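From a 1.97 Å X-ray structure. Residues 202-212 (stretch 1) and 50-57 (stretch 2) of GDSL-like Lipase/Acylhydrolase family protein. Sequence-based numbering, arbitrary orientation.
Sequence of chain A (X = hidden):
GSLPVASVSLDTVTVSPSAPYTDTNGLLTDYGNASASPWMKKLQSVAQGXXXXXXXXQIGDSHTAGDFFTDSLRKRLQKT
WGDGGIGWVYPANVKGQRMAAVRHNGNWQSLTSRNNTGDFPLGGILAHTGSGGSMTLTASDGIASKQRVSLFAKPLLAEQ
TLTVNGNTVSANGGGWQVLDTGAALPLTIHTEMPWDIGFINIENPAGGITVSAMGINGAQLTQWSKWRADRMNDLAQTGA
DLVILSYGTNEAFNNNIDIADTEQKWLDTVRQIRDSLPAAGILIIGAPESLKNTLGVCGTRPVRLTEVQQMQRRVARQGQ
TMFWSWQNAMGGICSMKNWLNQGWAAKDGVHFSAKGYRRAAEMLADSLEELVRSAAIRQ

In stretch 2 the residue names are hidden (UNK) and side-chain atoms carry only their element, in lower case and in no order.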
# COMPACT_ATOMS: atom_id res chain seq x y z
N ILE A 202 -11.07 -5.73 -5.29
CA ILE A 202 -12.38 -5.44 -5.86
C ILE A 202 -12.21 -4.40 -6.97
O ILE A 202 -11.92 -3.23 -6.69
CB ILE A 202 -13.33 -4.95 -4.76
CG1 ILE A 202 -13.39 -5.98 -3.62
CG2 ILE A 202 -14.72 -4.65 -5.32
CD1 ILE A 202 -14.17 -5.53 -2.41
N GLU A 203 -12.37 -4.84 -8.22
CA GLU A 203 -12.05 -4.04 -9.40
C GLU A 203 -13.27 -3.86 -10.31
O GLU A 203 -14.06 -4.78 -10.51
CB GLU A 203 -10.93 -4.70 -10.22
CG GLU A 203 -9.54 -4.53 -9.66
CD GLU A 203 -8.47 -5.18 -10.52
OE1 GLU A 203 -8.82 -5.88 -11.50
OE2 GLU A 203 -7.27 -4.99 -10.22
N ASN A 204 -13.40 -2.67 -10.88
CA ASN A 204 -14.46 -2.37 -11.83
C ASN A 204 -14.02 -2.84 -13.23
O ASN A 204 -12.94 -2.50 -13.70
CB ASN A 204 -14.79 -0.87 -11.76
CG ASN A 204 -15.28 -0.28 -13.09
OD1 ASN A 204 -15.99 -0.92 -13.87
ND2 ASN A 204 -14.90 0.97 -13.33
N PRO A 205 -14.86 -3.66 -13.88
CA PRO A 205 -14.60 -4.28 -15.19
C PRO A 205 -14.33 -3.27 -16.32
O PRO A 205 -13.68 -3.63 -17.31
CB PRO A 205 -15.89 -5.05 -15.48
CG PRO A 205 -16.93 -4.38 -14.63
CD PRO A 205 -16.21 -4.00 -13.38
N ALA A 206 -14.81 -2.04 -16.19
CA ALA A 206 -14.53 -1.00 -17.19
C ALA A 206 -13.08 -0.47 -17.16
O ALA A 206 -12.68 0.28 -18.04
CB ALA A 206 -15.52 0.16 -17.06
N GLY A 207 -12.32 -0.86 -16.14
CA GLY A 207 -10.91 -0.47 -16.06
C GLY A 207 -10.69 0.91 -15.44
O GLY A 207 -11.63 1.56 -15.01
N GLY A 208 -9.42 1.34 -15.40
CA GLY A 208 -9.06 2.61 -14.78
C GLY A 208 -7.92 2.42 -13.79
O GLY A 208 -7.16 1.47 -13.91
N ILE A 209 -7.81 3.33 -12.82
CA ILE A 209 -6.74 3.25 -11.82
C ILE A 209 -7.28 2.62 -10.54
O ILE A 209 -8.42 2.90 -10.16
CB ILE A 209 -6.26 4.66 -11.43
CG1 ILE A 209 -5.86 5.47 -12.67
CG2 ILE A 209 -5.11 4.60 -10.41
CD1 ILE A 209 -4.78 4.82 -13.50
N THR A 210 -6.48 1.81 -9.85
CA THR A 210 -6.78 1.51 -8.46
C THR A 210 -5.58 1.90 -7.63
O THR A 210 -4.45 1.85 -8.11
CB THR A 210 -7.12 0.02 -8.19
OG1 THR A 210 -6.00 -0.80 -8.56
CG2 THR A 210 -8.37 -0.42 -8.98
N VAL A 211 -5.84 2.29 -6.39
CA VAL A 211 -4.77 2.54 -5.43
C VAL A 211 -5.02 1.71 -4.18
O VAL A 211 -6.01 1.91 -3.48
CB VAL A 211 -4.66 4.03 -5.08
CG1 VAL A 211 -3.60 4.22 -4.00
CG2 VAL A 211 -4.32 4.87 -6.33
N SER A 212 -4.14 0.76 -3.93
CA SER A 212 -4.29 -0.16 -2.80
C SER A 212 -3.29 0.22 -1.71
O SER A 212 -2.13 0.50 -2.01
CB SER A 212 -4.03 -1.60 -3.26
OG SER A 212 -5.02 -2.05 -4.18
N UNK A 50 -8.27 2.57 -22.82
CA UNK A 50 -8.05 1.19 -23.24
C UNK A 50 -8.96 0.19 -22.51
O UNK A 50 -9.22 -0.90 -23.02
c UNK A 50 -6.58 0.80 -23.06
o UNK A 50 -6.23 0.70 -21.68
N UNK A 51 -9.43 0.55 -21.33
CA UNK A 51 -10.26 -0.35 -20.54
C UNK A 51 -9.45 -1.25 -19.62
O UNK A 51 -10.00 -2.00 -18.82
N UNK A 52 -8.13 -1.19 -19.73
CA UNK A 52 -7.28 -1.95 -18.82
C UNK A 52 -7.33 -1.36 -17.40
O UNK A 52 -7.83 -0.25 -17.20
o UNK A 52 -3.92 -1.52 -21.64
c UNK A 52 -5.65 -2.77 -20.61
o UNK A 52 -3.46 -3.58 -21.05
c UNK A 52 -5.85 -1.97 -19.33
c UNK A 52 -4.24 -2.62 -21.14
N UNK A 53 -6.84 -2.12 -16.43
CA UNK A 53 -6.75 -1.60 -15.06
C UNK A 53 -5.29 -1.35 -14.71
O UNK A 53 -4.47 -2.27 -14.75
o UNK A 53 -8.76 -2.67 -14.23
c UNK A 53 -7.35 -2.56 -14.02
c UNK A 53 -7.10 -2.04 -12.60
N UNK A 54 -4.97 -0.11 -14.36
CA UNK A 54 -3.62 0.21 -13.93
C UNK A 54 -3.59 0.20 -12.40
O UNK A 54 -4.27 1.00 -11.76
c UNK A 54 -1.72 1.88 -14.20
c UNK A 54 0.00 2.74 -12.74
c UNK A 54 -1.33 2.45 -13.00
c UNK A 54 0.59 1.87 -14.91
c UNK A 54 -3.16 1.57 -14.47
c UNK A 54 0.97 2.44 -13.70
c UNK A 54 -0.75 1.59 -15.15
N UNK A 55 -2.79 -0.71 -11.84
CA UNK A 55 -2.84 -1.00 -10.41
C UNK A 55 -1.64 -0.42 -9.67
O UNK A 55 -0.50 -0.85 -9.89
n UNK A 55 -6.24 -6.22 -13.20
c UNK A 55 -4.19 -3.17 -10.71
c UNK A 55 -4.12 -4.69 -10.63
n UNK A 55 -5.24 -5.30 -11.35
c UNK A 55 -5.18 -5.68 -12.62
n UNK A 55 -4.06 -5.55 -13.31
c UNK A 55 -2.92 -2.51 -10.18
N UNK A 56 -1.92 0.56 -8.82
CA UNK A 56 -0.91 1.18 -7.97
C UNK A 56 -1.02 0.57 -6.57
O UNK A 56 -2.10 0.55 -5.99
c UNK A 56 -1.32 4.87 -9.24
c UNK A 56 -1.15 2.71 -7.87
c UNK A 56 -0.23 3.36 -6.83
c UNK A 56 -0.93 3.38 -9.23
N UNK A 57 0.10 0.06 -6.05
CA UNK A 57 0.11 -0.60 -4.74
C UNK A 57 1.09 0.07 -3.78
O UNK A 57 2.31 0.00 -3.97
c UNK A 57 0.49 -2.08 -4.91
c UNK A 57 0.69 -2.91 -3.64
c UNK A 57 -0.59 -2.92 -2.81
c UNK A 57 1.13 -4.36 -4.00
O HOH W 1 -4.08 -1.31 -6.78

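Position 50 carries one carbon and then one oxygen, a short hydroxyl side chain. It is Ser-50, whose OG comes no closer to stretch 1 than 7.1 Å, to Gly-208 N, and it makes no contact across the interface.

Position 51 has no side-chain atoms, so it is Gly-51. Its phi/psi of 89/-5 would jam a CB against the preceding carbonyl, which by itself calls for glycine. Its CA lies 3.5 Å from Ala-206 O in a CA-H...O contact, and its O lies 3.3 Å from Gly-207 CA in another.

Position 52 has three carbons in a row, the third carrying two oxygens. A carboxylate at the end of a two-methylene chain identifies Glu-52. Its CA-to-CB bond points away from stretch 1, and its OE1 accepts a hydrogen bond from Ser-50 OG at 3.2 Å. The backbone faces the partner: Gly-208 N donates to Glu-52 O at 2.9 Å.

At position 53 a single carbon bears one oxygen and one carbon. A fork of this composition is threonine, Thr-53, with chi1 in the m well. Its CG2 approaches Glu-203 OE2 at 3.8 Å and Thr-210 CG2 at 4.2 Å, while its OG1 is 3.6 Å from Gly-207 CA.

Position 54 shows one carbon followed by a ring of six carbons with no oxygen attached, which excludes tyrosine and leaves Phe-54. Chi1 is t, and the end of the side chain leads away from stretch 1; CB nevertheless packs 3.8 Å from Ile-209 CD1.

Position 55 has three carbons, a nitrogen, and a carbon carrying two more nitrogens. This guanidinium identifies Arg-55. Its end bends nearer to stretch 1, where Glu-203 OE2 lies near the guanidinium plane, at its edge. Arg-55 NE donates to Glu-203 OE2 at a very short 2.3 Å, and Arg-55 NH2 to Glu-203 OE1 at 3.1 Å, so the salt bridge is bidentate.

Position 56 has four carbons, forked at the first, with one arm two carbons long: Ile-56. It has the largest covered area in either stretch, 76 Å². Its CD1 meets Ile-209 CG2 at 4.0 Å, and its CB meets Val-211 CG2 at 4.1 Å.

Position 57 also has four carbons, but forked at the second, which gives Leu-57. Its CD1 reaches Ser-212 CB at 3.7 Å.

The contact is a parallel pairing of strands 208-212 and 53-57, their directions 20° apart. Beyond the Gly-208 bond, the ladder runs through Phe-54 N to Gly-208 O (2.7 Å), Thr-210 N to Phe-54 O (3.0 Å), Ile-56 N to Thr-210 O (2.9 Å) and Ser-212 N to Ile-56 O (2.9 Å). The face bearing Ile-209, Val-211, Phe-54 and Ile-56 is apolar, whereas the salt bridge lies on the face of Thr-210 and Arg-55. Water 1 donates to Ile-56 O (2.8 Å) and Thr-210 OG1 (2.7 Å), joining backbone to side chain. At Gly-207, an ideal CB would fall 2.0 Å from Gly-51 O, so glycine permits the close approach just before the pairing begins at Gly-208 and Thr-53.

Stretch 2, residues 50-57: SGETFRIL
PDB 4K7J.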